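Local coordinates for sorbitol dehydrogenase (Gluconobacter oxydans, PDB 5ITG), which oxidises D-sorbitol, most likely to L-sorbose, using a nicotinamide cofactor that is probably NADP, at residues 42-46 with 96-100; 82-88 with 253-259; 307-311 with 408-412. Residues are numbered along the deposited sequence.

Contact 1 (42-46 with 96-100); sequences AFYVE and RVMGA
A carboxylate at the edge of a helix can serve the backbone of a strand where its extended run is interrupted, and E46 is a clear case. Residues 42-46 are helical, with E46 N bonded to A42 O at 3.0 Å. R96, V97 and M98 are extended, and G99 (phi/psi -118/-1°) and A100 (-58/-34°) break the run within strand 93-106. The two axes lie 10.3 Å apart at 95°, almost perpendicular, and the backbones come closest at E46 and A100, whose CA atoms are 5.3 Å apart. E46 (chi1 t, chi2 p) places OE2 2.9 Å from G99 N in a hydrogen bond; from the same amide, OE1 accepts a weak one at 3.3 Å. OE1 also lies 2.9 Å from A100 N and is hydrogen-bonded by Y19. This helix-on-sheet packing belongs to the Rossmann-type domain of the mannitol dehydrogenase family, where strand 93-106 pairs with several neighbours. A water completes the polar network: it donates to E46 OE2 (2.6 Å) and V97 O (3.0 Å) and accepts from R96 NE (2.7 Å). The water links R96 NE to E46 OE2, whereas R96 NH2, 4.6 Å from E46 OE2, is beyond a salt bridge. Selenomethionine M98, with all three chi angles m, packs its end against the helix backbone, with CE 3.4 Å from both A42 O and F43 CA. F43 (chi1 t) brings CE1 to 4.2 Å from R96 NH1, and V45 CG1 meets A100 CB at 4.2 Å.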
# COMPACT_ATOMS: atom_id res chain seq x y z
N ALA A 42 -1.89 -6.96 -11.46
CA ALA A 42 -2.50 -7.89 -12.41
C ALA A 42 -3.72 -7.25 -13.06
O ALA A 42 -4.03 -7.51 -14.23
CB ALA A 42 -2.89 -9.19 -11.70
N PHE A 43 -4.41 -6.42 -12.29
CA PHE A 43 -5.62 -5.72 -12.74
C PHE A 43 -5.33 -4.76 -13.88
O PHE A 43 -6.06 -4.74 -14.89
CB PHE A 43 -6.23 -4.95 -11.56
CG PHE A 43 -7.47 -4.19 -11.89
CD1 PHE A 43 -8.69 -4.84 -12.05
CD2 PHE A 43 -7.43 -2.80 -12.03
CE1 PHE A 43 -9.86 -4.13 -12.34
CE2 PHE A 43 -8.59 -2.08 -12.31
CZ PHE A 43 -9.81 -2.75 -12.47
N TYR A 44 -4.29 -3.95 -13.74
CA TYR A 44 -3.93 -3.00 -14.79
C TYR A 44 -3.42 -3.70 -16.05
O TYR A 44 -3.77 -3.32 -17.17
CB TYR A 44 -2.88 -2.00 -14.29
CG TYR A 44 -3.43 -0.95 -13.35
CD1 TYR A 44 -4.14 0.15 -13.85
CD2 TYR A 44 -3.27 -1.06 -11.97
CE1 TYR A 44 -4.67 1.12 -12.99
CE2 TYR A 44 -3.79 -0.10 -11.10
CZ TYR A 44 -4.49 0.98 -11.61
OH TYR A 44 -5.01 1.92 -10.75
N VAL A 45 -2.60 -4.74 -15.86
CA VAL A 45 -2.07 -5.47 -17.00
C VAL A 45 -3.21 -6.12 -17.79
O VAL A 45 -3.20 -6.14 -19.02
CB VAL A 45 -1.06 -6.55 -16.53
CG1 VAL A 45 -0.71 -7.48 -17.69
CG2 VAL A 45 0.20 -5.87 -16.01
N GLU A 46 -4.20 -6.63 -17.06
CA GLU A 46 -5.35 -7.28 -17.67
C GLU A 46 -6.03 -6.36 -18.69
O GLU A 46 -6.60 -6.83 -19.68
CB GLU A 46 -6.37 -7.66 -16.58
CG GLU A 46 -7.61 -8.38 -17.09
CD GLU A 46 -7.39 -9.87 -17.25
OE1 GLU A 46 -6.22 -10.28 -17.44
OE2 GLU A 46 -8.38 -10.63 -17.19
N ARG A 96 -15.22 -10.34 -12.20
CA ARG A 96 -14.57 -10.73 -13.44
C ARG A 96 -13.53 -11.82 -13.20
O ARG A 96 -12.99 -11.95 -12.11
CB ARG A 96 -13.89 -9.51 -14.07
CG ARG A 96 -12.77 -8.90 -13.22
CD ARG A 96 -12.27 -7.61 -13.83
NE ARG A 96 -11.85 -7.81 -15.21
CZ ARG A 96 -11.69 -6.83 -16.10
NH1 ARG A 96 -11.92 -5.57 -15.75
NH2 ARG A 96 -11.30 -7.11 -17.33
N VAL A 97 -13.28 -12.62 -14.24
CA VAL A 97 -12.30 -13.68 -14.16
C VAL A 97 -11.04 -13.13 -14.81
O VAL A 97 -11.03 -12.76 -15.98
CB VAL A 97 -12.78 -14.95 -14.92
CG1 VAL A 97 -11.72 -16.03 -14.86
CG2 VAL A 97 -14.07 -15.45 -14.30
N MSE A 98 -9.97 -13.05 -14.02
CA MSE A 98 -8.69 -12.52 -14.45
C MSE A 98 -7.80 -13.55 -15.14
O MSE A 98 -7.63 -14.65 -14.63
CB MSE A 98 -7.96 -11.97 -13.23
CG MSE A 98 -8.76 -10.95 -12.43
SE MSE A 98 -8.55 -9.19 -13.16
CE MSE A 98 -6.73 -8.89 -12.59
N GLY A 99 -7.22 -13.18 -16.28
CA GLY A 99 -6.36 -14.11 -16.99
C GLY A 99 -4.90 -13.71 -17.17
O GLY A 99 -4.12 -14.48 -17.73
N ALA A 100 -4.52 -12.53 -16.68
CA ALA A 100 -3.14 -12.05 -16.82
C ALA A 100 -2.04 -12.95 -16.25
O ALA A 100 -0.94 -13.00 -16.79
CB ALA A 100 -3.02 -10.65 -16.22
O HOH W 1 -10.86 -9.84 -16.75

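Contact 2 (82-88 with 253-259); sequences YSLTETA and LPLVAED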
# COMPACT_ATOMS: atom_id res chain seq x y z
N TYR A 82 -8.63 -16.62 -11.73
CA TYR A 82 -9.27 -16.34 -10.45
C TYR A 82 -10.28 -15.22 -10.63
O TYR A 82 -10.22 -14.47 -11.60
CB TYR A 82 -8.25 -15.96 -9.38
CG TYR A 82 -7.43 -14.73 -9.70
CD1 TYR A 82 -6.29 -14.82 -10.50
CD2 TYR A 82 -7.82 -13.48 -9.24
CE1 TYR A 82 -5.55 -13.68 -10.82
CE2 TYR A 82 -7.08 -12.34 -9.55
CZ TYR A 82 -5.95 -12.45 -10.34
OH TYR A 82 -5.22 -11.32 -10.67
N SER A 83 -11.22 -15.10 -9.70
CA SER A 83 -12.22 -14.06 -9.81
C SER A 83 -11.93 -12.87 -8.90
O SER A 83 -11.47 -13.03 -7.78
CB SER A 83 -13.62 -14.60 -9.48
OG SER A 83 -13.72 -14.95 -8.11
N LEU A 84 -12.20 -11.69 -9.42
CA LEU A 84 -11.98 -10.47 -8.67
C LEU A 84 -13.28 -9.70 -8.61
O LEU A 84 -13.80 -9.26 -9.64
CB LEU A 84 -10.91 -9.60 -9.33
CG LEU A 84 -10.75 -8.19 -8.74
CD1 LEU A 84 -10.44 -8.29 -7.25
CD2 LEU A 84 -9.65 -7.43 -9.47
N THR A 85 -13.81 -9.55 -7.41
CA THR A 85 -15.03 -8.79 -7.20
C THR A 85 -14.59 -7.38 -6.82
O THR A 85 -13.68 -7.21 -6.02
CB THR A 85 -15.88 -9.37 -6.05
OG1 THR A 85 -16.24 -10.72 -6.37
CG2 THR A 85 -17.15 -8.55 -5.84
N GLU A 86 -15.21 -6.37 -7.44
CA GLU A 86 -14.91 -4.97 -7.15
C GLU A 86 -16.17 -4.34 -6.57
O GLU A 86 -17.21 -4.29 -7.22
CB GLU A 86 -14.49 -4.27 -8.44
CG GLU A 86 -13.14 -4.73 -8.95
CD GLU A 86 -12.85 -4.27 -10.37
OE1 GLU A 86 -13.33 -4.93 -11.31
OE2 GLU A 86 -12.16 -3.25 -10.53
N THR A 87 -16.07 -3.86 -5.33
CA THR A 87 -17.21 -3.27 -4.65
C THR A 87 -17.12 -1.76 -4.45
O THR A 87 -16.17 -1.27 -3.85
CB THR A 87 -17.40 -3.93 -3.28
OG1 THR A 87 -17.50 -5.35 -3.46
CG2 THR A 87 -18.67 -3.42 -2.60
N ALA A 88 -18.12 -1.04 -4.94
CA ALA A 88 -18.17 0.42 -4.84
C ALA A 88 -18.85 0.87 -3.55
O ALA A 88 -19.55 0.09 -2.92
CB ALA A 88 -18.92 0.99 -6.04
N LEU A 253 -9.76 -19.44 -5.17
CA LEU A 253 -8.96 -18.26 -4.87
C LEU A 253 -9.68 -16.93 -5.16
O LEU A 253 -9.15 -16.07 -5.86
CB LEU A 253 -7.66 -18.32 -5.67
CG LEU A 253 -6.91 -19.64 -5.49
CD1 LEU A 253 -5.90 -19.82 -6.60
CD2 LEU A 253 -6.25 -19.67 -4.12
N PRO A 254 -10.89 -16.75 -4.62
CA PRO A 254 -11.63 -15.51 -4.87
C PRO A 254 -11.12 -14.37 -3.99
O PRO A 254 -10.66 -14.61 -2.88
CB PRO A 254 -13.05 -15.89 -4.50
CG PRO A 254 -12.82 -16.75 -3.29
CD PRO A 254 -11.66 -17.64 -3.74
N LEU A 255 -11.19 -13.15 -4.50
CA LEU A 255 -10.77 -12.00 -3.72
C LEU A 255 -11.64 -10.81 -4.10
O LEU A 255 -12.34 -10.83 -5.13
CB LEU A 255 -9.28 -11.68 -3.95
CG LEU A 255 -8.81 -10.99 -5.23
CD1 LEU A 255 -7.32 -10.67 -5.10
CD2 LEU A 255 -9.06 -11.88 -6.44
N VAL A 256 -11.62 -9.79 -3.25
CA VAL A 256 -12.43 -8.61 -3.46
C VAL A 256 -11.62 -7.35 -3.17
O VAL A 256 -10.71 -7.36 -2.35
CB VAL A 256 -13.69 -8.67 -2.55
CG1 VAL A 256 -13.28 -8.88 -1.10
CG2 VAL A 256 -14.52 -7.41 -2.70
N ALA A 257 -11.94 -6.27 -3.86
CA ALA A 257 -11.24 -5.01 -3.67
C ALA A 257 -12.23 -3.87 -3.87
O ALA A 257 -13.30 -4.08 -4.45
CB ALA A 257 -10.10 -4.89 -4.68
N GLU A 258 -11.87 -2.68 -3.40
CA GLU A 258 -12.74 -1.52 -3.56
C GLU A 258 -12.67 -1.16 -5.04
O GLU A 258 -11.70 -1.50 -5.73
CB GLU A 258 -12.25 -0.34 -2.71
CG GLU A 258 -10.89 0.21 -3.12
CD GLU A 258 -10.42 1.35 -2.23
OE1 GLU A 258 -11.27 2.12 -1.74
OE2 GLU A 258 -9.19 1.50 -2.05
N ASP A 259 -13.70 -0.48 -5.54
CA ASP A 259 -13.70 -0.10 -6.95
C ASP A 259 -12.58 0.90 -7.23
O ASP A 259 -12.00 0.90 -8.31
CB ASP A 259 -15.06 0.49 -7.34
CG ASP A 259 -15.39 1.76 -6.61
OD1 ASP A 259 -15.16 1.82 -5.38
OD2 ASP A 259 -15.90 2.71 -7.26
O HOH W 2 -14.25 -12.78 -6.31
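A sheet can be extended by a strand from far along the chain: in this Rossmann-type domain 255-258 pairs in parallel with 82-87, which is itself antiparallel to 93-106. The axes of the parallel pair approach to 4.7 Å at 29°, with L84 beside L255, T85 beside V256, E86 beside A257 and T87 beside E258. L255 loses the most surface. Its N donates to S83 O (3.3 Å) and its O accepts from T85 N (3.0 Å), so its backbone bonds to residues flanking L84, as parallel geometry requires. Its side chain (chi1 p, chi2 t) shares a face with L84: L255 CG lies 3.7 Å from L84 CD1, while L255 CD2 reaches the ring edge of Y82 at 3.5 Å from CD2. A257 and E86 follow on that face, where helix 35-39 packs against L84, L255 and A257; T85 and V256 point to the other, toward L243 of helix 237-247. The alternation continues with A257 N to T85 O (2.9 Å) and T87 N to A257 O (2.9 Å). D259, next in buried area, closes the pairing just past the strand, its N bonding to T87 O at 3.1 Å and its OD1 lying 3.4 Å from A88 CA. T87, the third, brings OG1 within 3.7 Å of V256 CG2 while that hydroxyl bonds to S93 of the neighbouring antiparallel strand. On the T85 side, a water donates to S83 OG (2.9 Å), itself also hydrogen-bonded to the D251 carboxylate, and to L255 O (3.0 Å), and is hydrogen-bonded to T85 OG1 at 2.9 Å.

Contact 3 (307-311 with 408-412); sequences FPGIL and SYLEM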
# COMPACT_ATOMS: atom_id res chain seq x y z
N PHE A 307 -9.49 9.92 15.16
CA PHE A 307 -9.16 10.32 16.52
C PHE A 307 -10.42 10.86 17.23
O PHE A 307 -10.76 10.41 18.34
CB PHE A 307 -8.03 11.37 16.55
CG PHE A 307 -6.67 10.83 16.14
CD1 PHE A 307 -6.36 9.48 16.31
CD2 PHE A 307 -5.69 11.69 15.66
CE1 PHE A 307 -5.08 8.99 16.00
CE2 PHE A 307 -4.40 11.20 15.35
CZ PHE A 307 -4.10 9.86 15.52
N PRO A 308 -11.14 11.82 16.62
CA PRO A 308 -12.33 12.29 17.32
C PRO A 308 -13.47 11.26 17.25
O PRO A 308 -14.33 11.22 18.14
CB PRO A 308 -12.66 13.61 16.61
CG PRO A 308 -12.11 13.41 15.24
CD PRO A 308 -10.81 12.70 15.48
N GLY A 309 -13.46 10.44 16.21
CA GLY A 309 -14.49 9.42 16.07
C GLY A 309 -14.47 8.40 17.21
O GLY A 309 -15.51 7.90 17.64
N ILE A 310 -13.26 8.08 17.69
CA ILE A 310 -13.10 7.13 18.78
C ILE A 310 -13.67 7.76 20.06
O ILE A 310 -14.29 7.07 20.88
CB ILE A 310 -11.59 6.78 19.00
CG1 ILE A 310 -11.06 6.00 17.80
CG2 ILE A 310 -11.42 5.96 20.29
CD1 ILE A 310 -9.55 5.79 17.80
N LEU A 311 -13.48 9.06 20.23
CA LEU A 311 -14.02 9.75 21.40
C LEU A 311 -15.55 9.74 21.37
O LEU A 311 -16.19 9.63 22.41
CB LEU A 311 -13.50 11.20 21.46
CG LEU A 311 -12.05 11.36 21.89
CD1 LEU A 311 -11.58 12.80 21.67
CD2 LEU A 311 -11.92 10.97 23.35
N SER A 408 -7.81 16.33 19.92
CA SER A 408 -8.59 15.11 19.81
C SER A 408 -7.70 13.89 20.02
O SER A 408 -8.08 12.94 20.72
CB SER A 408 -9.27 15.02 18.44
OG SER A 408 -10.34 15.94 18.34
N TYR A 409 -6.53 13.92 19.41
CA TYR A 409 -5.57 12.84 19.56
C TYR A 409 -5.20 12.70 21.04
O TYR A 409 -5.23 11.59 21.59
CB TYR A 409 -4.30 13.14 18.73
CG TYR A 409 -3.17 12.16 18.99
CD1 TYR A 409 -3.28 10.82 18.63
CD2 TYR A 409 -2.00 12.59 19.61
CE1 TYR A 409 -2.24 9.91 18.89
CE2 TYR A 409 -0.95 11.69 19.87
CZ TYR A 409 -1.08 10.36 19.51
OH TYR A 409 -0.06 9.48 19.79
N LEU A 410 -4.86 13.81 21.68
CA LEU A 410 -4.48 13.80 23.09
C LEU A 410 -5.59 13.31 24.01
O LEU A 410 -5.34 12.58 24.97
CB LEU A 410 -4.00 15.18 23.52
CG LEU A 410 -2.67 15.57 22.86
CD1 LEU A 410 -2.22 16.95 23.31
CD2 LEU A 410 -1.62 14.51 23.20
N GLU A 411 -6.83 13.72 23.73
CA GLU A 411 -7.95 13.27 24.54
C GLU A 411 -8.26 11.80 24.27
O GLU A 411 -8.62 11.05 25.18
CB GLU A 411 -9.17 14.16 24.29
CG GLU A 411 -9.03 15.55 24.91
CD GLU A 411 -8.87 15.49 26.43
OE1 GLU A 411 -9.77 14.93 27.09
OE2 GLU A 411 -7.85 15.99 26.96
N MSE A 412 -8.10 11.37 23.01
CA MSE A 412 -8.36 9.98 22.64
C MSE A 412 -7.42 9.06 23.42
O MSE A 412 -7.80 7.97 23.84
CB MSE A 412 -8.15 9.80 21.12
CG MSE A 412 -8.36 8.37 20.61
SE MSE A 412 -6.82 7.19 20.83
CE MSE A 412 -5.53 8.13 19.69
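Two helices of the all-helical C-terminal domain, 288-312 and 400-412, pack through their side chains, their short segments crossing at 42° with axes 8.5 Å apart. S408 comes first: its OG lies 3.7 Å from P308 CB, at the kink in the first helix, and its CB 4.3 Å from F307 CB. The hydroxyl itself is hydrogen-bonded to F404 O in its own helix. Y409 then sets CD1 over one face of the F307 ring, 3.4 Å from CZ, with the two planes at 47°; its OH turns to E427 and Y430. E411 offers its CB, 3.8 Å from L311 CD1, while its carboxylate leads away to salt bridges with R471 and R475 of helix 461-477. Selenomethionine M412 ends the walk, placing CE 3.7 Å from F307 CD1 and CG 3.9 Å from I310 CG2. Since the polar ends of S408, Y409 and E411 are bonded elsewhere, the contact between the two segments rests on van der Waals packing of mainly apolar side chains.

From the N terminus, helix 41-46 opens contact 1, and the chain then lays down strand 82-87, the first half of contact 2, before strand 93-106 closes contact 1. Contact 2 closes only at strand 255-258, so the two loops cross. They are physically continuous as well: strands 82-87 and 93-106 are antiparallel neighbours, with M98 N 2.8 Å from Y82 O and L84 N 2.8 Å from R96 O. Contact 1 sets a helix against the Rossmann-type sheet, and contact 2 adds a late strand to it. Contact 3 follows in series, closing a largely helical loop within the C-terminal domain; its centre is about 41 Å from that of contact 1 and 33 Å from that of contact 2.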